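Endo-beta-1,2-glucanase (Talaromyces funiculosus, PDB 6IMV) hydrolyses beta-1,2-glucans at internal linkages as an endo-acting fungal glycoside hydrolase. Local coordinates at residues A345-V350 against V380-S385; S58-N63 against L430-S435; Y384-T389 against A399-M404; R329-N334 against A365-I370. All coordinates share one frame; numbering follows the deposited sequence.

Contact 1 (A345-V350 against V380-S385); sequences ASINNV and VITPYS. With NAG (2-acetamido-2-deoxy-beta-D-glucopyranose), chain C; BGC (beta-D-glucopyranose), chain I.
I347 meets T382 tip to tip, and its atoms can be followed outward. CB approaches the methyl CG2 of T382 at 4.2 Å. The CG2 branch turns aside to V380, where it lies 3.9 Å from CG1 of V380. CG1 of I347, anti to the backbone N (chi1 -164°), lies against CB of T382, and the terminal CD1 stops 3.3 Å from OG1 of T382. That hydroxyl has its polar partner elsewhere, in the carbonyl of E418. CD1 also reaches the edge of the Y384 ring, near the ring plane.

At the same edge, further toward the tip, the phenol OH of Y384 donates to the carbonyl O of S346 over 2.6 Å. The donor sits in the carbonyl plane, on a lone pair, with a C=O...donor angle of 138°. A345 presses its CB obliquely against the same ring, 3.4 Å from CZ, so that packing and a polar bond together fix the tyrosine. A water adds a bridge, accepting from A345 N and donating to V380 O.

N349 carries an N-linked NAG on ND2, while its OD1 packs against CG2 of V380. N348 ND2 donates to BGC O4 at 2.9 Å (N-H...O 169°) and also to E418 OE2. Strand 347-352 pairs with 357-362 as an antiparallel hairpin, packed here on 380-385, and brings N348 into the glucose pocket.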
# COMPACT_ATOMS: atom_id res chain seq x y z
N ALA A 345 -8.64 1.07 8.89
CA ALA A 345 -7.69 1.75 8.02
C ALA A 345 -8.45 2.75 7.14
O ALA A 345 -9.65 2.60 6.91
CB ALA A 345 -6.94 0.73 7.19
N SER A 346 -7.74 3.79 6.68
CA SER A 346 -8.28 4.74 5.73
C SER A 346 -8.93 3.96 4.57
O SER A 346 -8.33 3.02 4.01
CB SER A 346 -7.21 5.68 5.22
OG SER A 346 -6.51 6.29 6.29
N ILE A 347 -10.16 4.34 4.22
CA ILE A 347 -11.01 3.51 3.36
C ILE A 347 -12.18 4.34 2.80
O ILE A 347 -12.61 5.33 3.42
CB ILE A 347 -11.51 2.28 4.15
CG1 ILE A 347 -12.07 1.19 3.25
CG2 ILE A 347 -12.53 2.68 5.22
CD1 ILE A 347 -11.02 0.50 2.42
N ASN A 348 -12.69 3.91 1.64
CA ASN A 348 -13.93 4.43 1.09
C ASN A 348 -15.09 4.03 2.00
O ASN A 348 -15.13 2.93 2.56
CB ASN A 348 -14.17 3.96 -0.34
CG ASN A 348 -13.33 4.73 -1.33
OD1 ASN A 348 -13.65 5.87 -1.67
ND2 ASN A 348 -12.22 4.15 -1.75
N ASN A 349 -16.04 4.96 2.11
CA ASN A 349 -17.27 4.80 2.86
C ASN A 349 -18.23 3.93 2.06
O ASN A 349 -17.95 3.57 0.90
CB ASN A 349 -17.88 6.18 3.15
CG ASN A 349 -18.73 6.24 4.41
OD1 ASN A 349 -19.06 5.21 5.01
ND2 ASN A 349 -19.08 7.46 4.80
N VAL A 350 -19.38 3.62 2.67
CA VAL A 350 -20.41 2.78 2.08
C VAL A 350 -20.97 3.41 0.80
O VAL A 350 -20.92 4.63 0.59
CB VAL A 350 -21.55 2.49 3.08
CG1 VAL A 350 -21.04 1.80 4.32
CG2 VAL A 350 -22.32 3.75 3.46
N VAL A 380 -16.76 2.11 10.12
CA VAL A 380 -16.47 1.31 8.93
C VAL A 380 -15.11 0.60 9.09
O VAL A 380 -14.10 1.24 9.41
CB VAL A 380 -16.49 2.20 7.67
CG1 VAL A 380 -15.98 1.47 6.43
CG2 VAL A 380 -17.89 2.78 7.44
N ILE A 381 -15.12 -0.71 8.79
CA ILE A 381 -13.96 -1.60 8.88
C ILE A 381 -13.65 -2.14 7.47
O ILE A 381 -14.51 -2.14 6.58
CB ILE A 381 -14.21 -2.76 9.87
CG1 ILE A 381 -15.52 -3.49 9.57
CG2 ILE A 381 -14.15 -2.25 11.31
CD1 ILE A 381 -15.78 -4.71 10.43
N THR A 382 -12.41 -2.61 7.29
CA THR A 382 -11.95 -3.05 5.97
C THR A 382 -10.99 -4.23 6.11
O THR A 382 -10.12 -4.25 6.97
CB THR A 382 -11.31 -1.91 5.18
OG1 THR A 382 -10.82 -2.42 3.94
CG2 THR A 382 -10.17 -1.23 5.92
N PRO A 383 -11.09 -5.24 5.21
CA PRO A 383 -10.16 -6.37 5.21
C PRO A 383 -8.67 -6.00 5.12
O PRO A 383 -7.85 -6.69 5.71
CB PRO A 383 -10.59 -7.17 3.97
CG PRO A 383 -12.07 -6.86 3.84
CD PRO A 383 -12.16 -5.40 4.20
N TYR A 384 -8.31 -4.91 4.42
CA TYR A 384 -6.88 -4.60 4.20
C TYR A 384 -6.21 -4.13 5.49
O TYR A 384 -4.97 -4.09 5.56
CB TYR A 384 -6.70 -3.63 3.03
CG TYR A 384 -6.51 -2.17 3.36
CD1 TYR A 384 -7.60 -1.32 3.48
CD2 TYR A 384 -5.25 -1.62 3.46
CE1 TYR A 384 -7.44 0.03 3.73
CE2 TYR A 384 -5.07 -0.27 3.73
CZ TYR A 384 -6.16 0.57 3.86
OH TYR A 384 -5.99 1.90 4.11
N SER A 385 -7.00 -3.79 6.52
CA SER A 385 -6.49 -3.49 7.86
C SER A 385 -5.58 -4.60 8.39
O SER A 385 -4.75 -4.36 9.27
CB SER A 385 -7.62 -3.21 8.83
OG SER A 385 -8.43 -4.36 9.03
C1 NAG C . -19.88 7.73 5.96
C2 NAG C . -19.77 9.21 6.28
C3 NAG C . -20.54 9.48 7.57
C4 NAG C . -21.99 9.08 7.40
C5 NAG C . -22.10 7.65 6.89
C6 NAG C . -23.54 7.34 6.49
C7 NAG C . -17.65 10.08 5.41
C8 NAG C . -16.28 10.55 5.79
N2 NAG C . -18.39 9.62 6.42
O3 NAG C . -20.45 10.85 7.91
O4 NAG C . -22.61 9.15 8.70
O5 NAG C . -21.25 7.42 5.75
O6 NAG C . -23.61 5.97 6.12
O7 NAG C . -18.06 10.12 4.27
C2 BGC I . -9.45 8.88 -2.99
C3 BGC I . -10.37 7.74 -3.44
C4 BGC I . -9.61 6.40 -3.57
C5 BGC I . -8.74 6.16 -2.33
C6 BGC I . -7.90 4.89 -2.41
C1 BGC I . -8.62 8.47 -1.78
O1 BGC I . -7.71 9.48 -1.34
O2 BGC I . -10.24 9.99 -2.62
O3 BGC I . -11.01 8.05 -4.68
O4 BGC I . -10.52 5.30 -3.78
O5 BGC I . -7.89 7.29 -2.10
O6 BGC I . -6.95 5.03 -3.46
O HOH W 1 -11.60 0.92 8.26

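Contact 2 (S58-N63 against L430-S435); sequences SYDGTN and LLTWDS. With BGC (beta-D-glucopyranose), chain I.
The indole of W433 meets the carbonyl O of Y59 at its edge, in the ring plane, 2.9 Å from NE1; this N-H has its hydrogen-bond partner in S50 O. The D60 carbonyl also lies near the ring plane at the edge, CB of S58 approaches obliquely, and F44 makes an edge-to-face ring contact.

The backbone N of W433 donates to D60 O at 3.2 Å. Two further backbone bonds join T62 and L431 as an antiparallel hydrogen-bonded pair, flanked by the non-hydrogen-bonded pairs G61-T432 and N63-L430. G61 suits its place, since a CB there would clash with L431 O.

The carboxylate of D60 grips the glucose twice: O4 of BGC donates to OD2 over 2.6 Å and O6 donates to OD1 over 2.7 Å. H75 also bonds OD2, and a water links OD1 to D434 N. An alanine here would probably leave both sugar hydroxyls and H75 without their carboxylate partner.

Strands 61-63 and 430-432 run antiparallel at 179°, their axes approaching to 4.7 Å. Strand 57-64 lies between strands 71-78 and 427-432. T432 is the N-cap of helix 433-443: its OG1 accepts from S435 N and is also hydrogen-bonded to E418.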
# COMPACT_ATOMS: atom_id res chain seq x y z
N SER A 58 -2.66 1.44 -14.00
CA SER A 58 -3.67 1.13 -13.00
C SER A 58 -4.82 2.13 -13.11
O SER A 58 -4.62 3.28 -13.50
CB SER A 58 -3.11 1.10 -11.60
OG SER A 58 -2.69 2.38 -11.17
N TYR A 59 -6.02 1.64 -12.79
CA TYR A 59 -7.12 2.45 -12.28
C TYR A 59 -7.17 2.29 -10.77
O TYR A 59 -6.86 1.20 -10.29
CB TYR A 59 -8.46 1.97 -12.84
CG TYR A 59 -8.62 2.07 -14.33
CD1 TYR A 59 -8.56 3.29 -14.98
CD2 TYR A 59 -8.83 0.93 -15.10
CE1 TYR A 59 -8.71 3.38 -16.36
CE2 TYR A 59 -8.98 1.00 -16.47
CZ TYR A 59 -8.92 2.23 -17.10
OH TYR A 59 -9.07 2.31 -18.45
N ASP A 60 -7.62 3.32 -10.04
CA ASP A 60 -7.82 3.21 -8.60
C ASP A 60 -8.63 1.95 -8.28
O ASP A 60 -8.34 1.24 -7.32
CB ASP A 60 -8.54 4.45 -8.04
CG ASP A 60 -8.84 4.34 -6.55
OD1 ASP A 60 -7.90 4.03 -5.79
OD2 ASP A 60 -10.00 4.57 -6.17
N GLY A 61 -9.65 1.68 -9.11
CA GLY A 61 -10.49 0.51 -8.98
C GLY A 61 -11.80 0.69 -9.72
O GLY A 61 -11.86 1.41 -10.71
N THR A 62 -12.85 0.04 -9.23
CA THR A 62 -14.16 0.12 -9.88
C THR A 62 -15.27 -0.15 -8.86
O THR A 62 -15.12 -0.94 -7.92
CB THR A 62 -14.27 -0.86 -11.06
OG1 THR A 62 -15.56 -0.67 -11.65
CG2 THR A 62 -14.14 -2.30 -10.65
N ASN A 63 -16.40 0.52 -9.09
CA ASN A 63 -17.65 0.20 -8.42
C ASN A 63 -18.15 -1.15 -8.96
O ASN A 63 -17.87 -1.52 -10.10
CB ASN A 63 -18.71 1.27 -8.66
CG ASN A 63 -18.30 2.62 -8.11
OD1 ASN A 63 -18.52 2.89 -6.94
ND2 ASN A 63 -17.71 3.45 -8.96
N LEU A 430 -17.38 -1.63 -3.90
CA LEU A 430 -16.26 -1.03 -4.56
C LEU A 430 -15.05 -1.97 -4.45
O LEU A 430 -14.96 -2.76 -3.50
CB LEU A 430 -16.00 0.32 -3.87
CG LEU A 430 -14.88 1.18 -4.45
CD1 LEU A 430 -15.29 1.76 -5.78
CD2 LEU A 430 -14.48 2.28 -3.48
N LEU A 431 -14.16 -1.88 -5.44
CA LEU A 431 -12.85 -2.53 -5.43
C LEU A 431 -11.78 -1.45 -5.61
O LEU A 431 -11.91 -0.63 -6.50
CB LEU A 431 -12.76 -3.54 -6.58
CG LEU A 431 -13.98 -4.42 -6.82
CD1 LEU A 431 -13.84 -5.13 -8.16
CD2 LEU A 431 -14.17 -5.43 -5.68
N THR A 432 -10.72 -1.48 -4.79
CA THR A 432 -9.54 -0.65 -5.03
C THR A 432 -8.27 -1.46 -4.78
O THR A 432 -8.30 -2.44 -4.03
CB THR A 432 -9.53 0.61 -4.15
OG1 THR A 432 -9.41 0.22 -2.79
CG2 THR A 432 -10.77 1.47 -4.33
N TRP A 433 -7.16 -1.04 -5.40
CA TRP A 433 -5.84 -1.62 -5.15
C TRP A 433 -5.53 -1.54 -3.65
O TRP A 433 -5.07 -2.53 -3.06
CB TRP A 433 -4.73 -0.93 -5.96
CG TRP A 433 -4.79 -1.23 -7.42
CD1 TRP A 433 -5.54 -0.58 -8.35
CD2 TRP A 433 -4.09 -2.28 -8.12
NE1 TRP A 433 -5.35 -1.13 -9.58
CE2 TRP A 433 -4.47 -2.17 -9.48
CE3 TRP A 433 -3.19 -3.27 -7.75
CZ2 TRP A 433 -3.98 -3.04 -10.46
CZ3 TRP A 433 -2.71 -4.13 -8.71
CH2 TRP A 433 -3.10 -4.02 -10.04
N ASP A 434 -5.76 -0.35 -3.08
CA ASP A 434 -5.43 -0.05 -1.68
C ASP A 434 -6.11 -1.06 -0.73
O ASP A 434 -5.48 -1.52 0.22
CB ASP A 434 -5.78 1.40 -1.32
CG ASP A 434 -4.75 2.43 -1.77
OD1 ASP A 434 -4.48 2.51 -2.97
OD2 ASP A 434 -4.25 3.19 -0.91
N SER A 435 -7.39 -1.39 -0.97
CA SER A 435 -8.17 -2.23 -0.03
C SER A 435 -8.01 -3.73 -0.30
O SER A 435 -8.55 -4.54 0.43
CB SER A 435 -9.64 -1.86 -0.00
OG SER A 435 -10.32 -2.36 -1.14
C2 BGC I . -9.45 8.88 -2.99
C3 BGC I . -10.37 7.74 -3.44
C4 BGC I . -9.61 6.40 -3.57
C5 BGC I . -8.74 6.16 -2.33
C6 BGC I . -7.90 4.89 -2.41
C1 BGC I . -8.62 8.47 -1.78
O1 BGC I . -7.71 9.48 -1.34
O2 BGC I . -10.24 9.99 -2.62
O3 BGC I . -11.01 8.05 -4.68
O4 BGC I . -10.52 5.30 -3.78
O5 BGC I . -7.89 7.29 -2.10
O6 BGC I . -6.95 5.03 -3.46
O HOH W 2 -6.48 2.01 -4.67

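Contact 3 (Y384-T389 against A399-M404); sequences YSVFPT and AWWRNM
V386 and W401 bring the two backbones nearest, their CA atoms 6.4 Å apart. The first segment leaves a 3-10 turn at Y384 and S385 and enters helix 387-392, with F387 N bonded to Y384 O; the second is regular helix throughout, as the bond from M404 N to W400 O attests.

The side-chain contact centres on V386, whose two methyls divide the work. CG1, anti to the carbonyl carbon (chi1 -49°), rests against the helix itself, 3.6 Å from CB of W400 and equally near the backbone N of W401. The same methyl meets CE of M404 at 3.6 Å. CG2 instead reaches the indole of W401 at its edge, near the ring plane, 4.0 Å from CD1.

M404 bends at chi3 (-97°), and this places CE between two partners: besides the valine methyl it lies 3.4 Å from OG of S385, a hydroxyl hydrogen-bonded to T382 O. NE1 of W400 donates to C487 O.

The arrangement is apolar packing of the turn leading into helix 387-392 against helix 394-405, the next in the chain. It sits beside helices 318-337 and 30-41, which W400 and W401 touch respectively.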
# COMPACT_ATOMS: atom_id res chain seq x y z
N TYR A 384 -8.31 -4.91 4.42
CA TYR A 384 -6.88 -4.60 4.20
C TYR A 384 -6.21 -4.13 5.49
O TYR A 384 -4.97 -4.09 5.56
CB TYR A 384 -6.70 -3.63 3.03
CG TYR A 384 -6.51 -2.17 3.36
CD1 TYR A 384 -7.60 -1.32 3.48
CD2 TYR A 384 -5.25 -1.62 3.46
CE1 TYR A 384 -7.44 0.03 3.73
CE2 TYR A 384 -5.07 -0.27 3.73
CZ TYR A 384 -6.16 0.57 3.86
OH TYR A 384 -5.99 1.90 4.11
N SER A 385 -7.00 -3.79 6.52
CA SER A 385 -6.49 -3.49 7.86
C SER A 385 -5.58 -4.60 8.39
O SER A 385 -4.75 -4.36 9.27
CB SER A 385 -7.62 -3.21 8.83
OG SER A 385 -8.43 -4.36 9.03
N VAL A 386 -5.74 -5.82 7.87
CA VAL A 386 -4.97 -6.99 8.34
C VAL A 386 -3.56 -7.05 7.70
O VAL A 386 -2.78 -7.88 8.12
CB VAL A 386 -5.70 -8.31 8.04
CG1 VAL A 386 -7.15 -8.27 8.49
CG2 VAL A 386 -5.58 -8.71 6.58
N PHE A 387 -3.25 -6.23 6.69
CA PHE A 387 -2.00 -6.46 5.94
C PHE A 387 -0.79 -6.43 6.88
O PHE A 387 0.07 -7.30 6.76
CB PHE A 387 -1.89 -5.57 4.70
CG PHE A 387 -1.24 -4.23 4.88
CD1 PHE A 387 0.13 -4.11 5.04
CD2 PHE A 387 -2.00 -3.07 4.83
CE1 PHE A 387 0.72 -2.87 5.19
CE2 PHE A 387 -1.41 -1.82 4.99
CZ PHE A 387 -0.05 -1.72 5.15
N PRO A 388 -0.67 -5.50 7.86
CA PRO A 388 0.51 -5.48 8.73
C PRO A 388 0.54 -6.70 9.68
O PRO A 388 1.62 -7.16 10.04
CB PRO A 388 0.39 -4.18 9.55
CG PRO A 388 -0.73 -3.40 8.88
CD PRO A 388 -1.60 -4.42 8.18
N THR A 389 -0.64 -7.19 10.06
CA THR A 389 -0.76 -8.38 10.89
C THR A 389 -0.23 -9.60 10.12
O THR A 389 0.48 -10.44 10.68
CB THR A 389 -2.21 -8.59 11.34
OG1 THR A 389 -2.79 -7.32 11.67
CG2 THR A 389 -2.32 -9.53 12.51
N ALA A 399 -7.48 -14.83 9.73
CA ALA A 399 -8.66 -15.00 10.59
C ALA A 399 -9.46 -13.68 10.62
O ALA A 399 -10.69 -13.69 10.49
CB ALA A 399 -8.27 -15.44 11.98
N TRP A 400 -8.75 -12.56 10.79
CA TRP A 400 -9.38 -11.25 10.82
C TRP A 400 -9.99 -10.92 9.45
O TRP A 400 -11.12 -10.43 9.36
CB TRP A 400 -8.39 -10.18 11.28
CG TRP A 400 -8.24 -10.17 12.77
CD1 TRP A 400 -7.24 -10.76 13.50
CD2 TRP A 400 -9.12 -9.55 13.72
NE1 TRP A 400 -7.45 -10.56 14.83
CE2 TRP A 400 -8.59 -9.82 15.00
CE3 TRP A 400 -10.31 -8.83 13.62
CZ2 TRP A 400 -9.20 -9.36 16.16
CZ3 TRP A 400 -10.91 -8.37 14.77
CH2 TRP A 400 -10.36 -8.64 16.02
N TRP A 401 -9.23 -11.22 8.39
CA TRP A 401 -9.68 -11.06 7.01
C TRP A 401 -10.99 -11.83 6.78
O TRP A 401 -11.97 -11.27 6.28
CB TRP A 401 -8.58 -11.53 6.05
CG TRP A 401 -8.80 -11.18 4.61
CD1 TRP A 401 -8.29 -10.11 3.94
CD2 TRP A 401 -9.55 -11.94 3.65
NE1 TRP A 401 -8.67 -10.16 2.62
CE2 TRP A 401 -9.45 -11.26 2.42
CE3 TRP A 401 -10.32 -13.11 3.70
CZ2 TRP A 401 -10.09 -11.71 1.26
CZ3 TRP A 401 -10.93 -13.57 2.56
CH2 TRP A 401 -10.82 -12.87 1.36
N ARG A 402 -11.01 -13.10 7.17
CA ARG A 402 -12.16 -13.98 7.02
C ARG A 402 -13.37 -13.38 7.75
O ARG A 402 -14.47 -13.29 7.18
CB ARG A 402 -11.85 -15.38 7.57
CG ARG A 402 -13.06 -16.31 7.61
CD ARG A 402 -12.77 -17.68 8.19
NE ARG A 402 -13.99 -18.40 8.52
CZ ARG A 402 -14.82 -18.09 9.51
NH1 ARG A 402 -14.49 -17.18 10.40
NH2 ARG A 402 -16.02 -18.67 9.57
N ASN A 403 -13.16 -12.96 9.00
CA ASN A 403 -14.22 -12.42 9.86
C ASN A 403 -14.95 -11.28 9.15
O ASN A 403 -16.19 -11.22 9.13
CB ASN A 403 -13.68 -11.98 11.23
CG ASN A 403 -14.78 -11.93 12.28
OD1 ASN A 403 -15.29 -12.97 12.68
ND2 ASN A 403 -15.15 -10.74 12.71
N MET A 404 -14.19 -10.37 8.53
CA MET A 404 -14.76 -9.26 7.78
C MET A 404 -15.36 -9.75 6.45
O MET A 404 -16.46 -9.33 6.09
CB MET A 404 -13.71 -8.19 7.55
CG MET A 404 -13.30 -7.49 8.84
SD MET A 404 -12.07 -6.20 8.58
CE MET A 404 -10.56 -7.07 8.96

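Contact 4 (R329-N334 against A365-I370); sequences RARTCN and AGIPSI
I367 has the most surface buried here, and N334 comes second; their side chains reach toward each other tip to tip. CD1 of I367 ends 3.7 Å from OD1 of N334, and the CG2 branch lies 3.9 Å from ND2, so its two branches meet the two ends of the amide. CG1, anti to the carbonyl carbon (chi1 -52°), also faces OD1, at 3.8 Å. On the helix surface CD1 comes within 3.8 Å of CA of R331 and approaches that arginine's CG, the two side chains crossing at a slant.

The amide of N334 has polar partners as well as this apolar cover. A water donates to its OD1 over 3.0 Å and to G366 O over 2.9 Å, bridging helix and loop, while ND2 donates to Y285 OH. An alanine here would probably leave the bridging water without its helix-side acceptor, Y285 without its amide donor, and a gap beside the I367 methyls.

A smaller contribution comes from A330, whose CB stands 4.4 Å from CD1 of I370. The loop holds its own turn, I370 N bonding to I367 O at 3.2 Å. R331 makes a salt bridge with E328 by way of NH2.

The contact is plain packing of a loop against the flank of helix 318-337, which is also tied through C333 to C487 by a disulfide. I367 and I370 also touch Y285 of strand 282-287, so helix, loop and strand meet at one place.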
# COMPACT_ATOMS: atom_id res chain seq x y z
N ARG A 329 -0.18 -6.54 18.21
CA ARG A 329 -0.77 -6.91 19.49
C ARG A 329 -1.87 -5.90 19.83
O ARG A 329 -2.97 -6.27 20.20
CB ARG A 329 0.28 -6.89 20.61
CG ARG A 329 1.44 -7.85 20.41
CD ARG A 329 2.47 -7.70 21.52
NE ARG A 329 3.80 -8.07 21.08
CZ ARG A 329 4.23 -9.31 20.97
NH1 ARG A 329 3.41 -10.32 21.25
NH2 ARG A 329 5.47 -9.54 20.59
N ALA A 330 -1.53 -4.61 19.68
CA ALA A 330 -2.44 -3.52 19.97
C ALA A 330 -3.62 -3.53 18.98
O ALA A 330 -4.78 -3.36 19.38
CB ALA A 330 -1.69 -2.21 19.94
N ARG A 331 -3.33 -3.74 17.69
CA ARG A 331 -4.36 -3.58 16.65
C ARG A 331 -5.41 -4.67 16.80
O ARG A 331 -6.62 -4.38 16.76
CB ARG A 331 -3.74 -3.58 15.24
CG ARG A 331 -4.58 -2.90 14.17
CD ARG A 331 -4.08 -3.13 12.75
NE ARG A 331 -2.65 -2.86 12.57
CZ ARG A 331 -2.11 -1.64 12.52
NH1 ARG A 331 -2.87 -0.56 12.54
NH2 ARG A 331 -0.79 -1.52 12.48
N THR A 332 -4.96 -5.93 16.92
CA THR A 332 -5.88 -7.07 17.05
C THR A 332 -6.66 -6.98 18.38
O THR A 332 -7.88 -7.08 18.39
CB THR A 332 -5.16 -8.41 16.89
OG1 THR A 332 -4.13 -8.58 17.86
CG2 THR A 332 -4.56 -8.58 15.51
N CYS A 333 -5.94 -6.77 19.49
CA CYS A 333 -6.56 -6.83 20.81
C CYS A 333 -7.43 -5.60 21.06
O CYS A 333 -8.42 -5.70 21.79
CB CYS A 333 -5.51 -7.04 21.90
SG CYS A 333 -4.67 -8.63 21.73
N ASN A 334 -7.10 -4.46 20.44
CA ASN A 334 -7.93 -3.25 20.52
C ASN A 334 -9.34 -3.57 20.01
O ASN A 334 -10.33 -3.11 20.59
CB ASN A 334 -7.37 -2.06 19.74
CG ASN A 334 -8.33 -0.89 19.62
OD1 ASN A 334 -8.86 -0.63 18.54
ND2 ASN A 334 -8.57 -0.17 20.71
N ALA A 365 -9.60 6.66 10.22
CA ALA A 365 -10.03 5.40 10.82
C ALA A 365 -8.80 4.63 11.31
O ALA A 365 -7.97 4.17 10.51
CB ALA A 365 -10.83 4.60 9.84
N GLY A 366 -8.70 4.48 12.63
CA GLY A 366 -7.59 3.79 13.26
C GLY A 366 -7.86 3.54 14.74
O GLY A 366 -8.90 3.01 15.10
N ILE A 367 -6.88 3.92 15.57
CA ILE A 367 -6.91 3.67 17.02
C ILE A 367 -6.52 4.97 17.71
O ILE A 367 -5.34 5.29 17.84
CB ILE A 367 -5.98 2.50 17.40
CG1 ILE A 367 -6.28 1.25 16.56
CG2 ILE A 367 -6.06 2.22 18.90
CD1 ILE A 367 -5.56 0.01 17.02
N PRO A 368 -7.52 5.78 18.12
CA PRO A 368 -7.29 7.15 18.56
C PRO A 368 -6.34 7.32 19.75
O PRO A 368 -5.61 8.29 19.79
CB PRO A 368 -8.67 7.70 18.96
CG PRO A 368 -9.69 6.63 18.64
CD PRO A 368 -8.95 5.42 18.09
N SER A 369 -6.34 6.38 20.70
CA SER A 369 -5.56 6.53 21.95
C SER A 369 -4.05 6.43 21.70
O SER A 369 -3.27 6.75 22.59
CB SER A 369 -6.01 5.52 22.99
OG SER A 369 -5.81 4.19 22.53
N ILE A 370 -3.64 5.97 20.52
CA ILE A 370 -2.22 5.83 20.18
C ILE A 370 -1.94 6.55 18.86
O ILE A 370 -1.09 6.13 18.08
CB ILE A 370 -1.83 4.33 20.12
CG1 ILE A 370 -2.80 3.53 19.25
CG2 ILE A 370 -1.74 3.76 21.53
CD1 ILE A 370 -2.40 2.08 19.05
O HOH W 3 -10.21 1.81 17.44

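How the contacts relate
Contacts 1, 3 and 4 lie on the same side of the chain's centre, their centres 11 to 14 Å apart. Contacts 1 and 3 share Y384 and S385, and contact 4 reaches both through R331, whose CD lies 3.8 Å from S385 O. Contact 2 adjoins contact 1, centre to centre about 12 Å, and both touch the same BGC and reach the same antiparallel sheet; from contact 4 it is about 25 Å away, centre to centre. Along the chain contact 2 closes a long loop holding the other three: contacts 1 and 4 alternate their segments, and contact 4 closes before contact 3 opens. The glucose pocket thus combines residues distant in sequence.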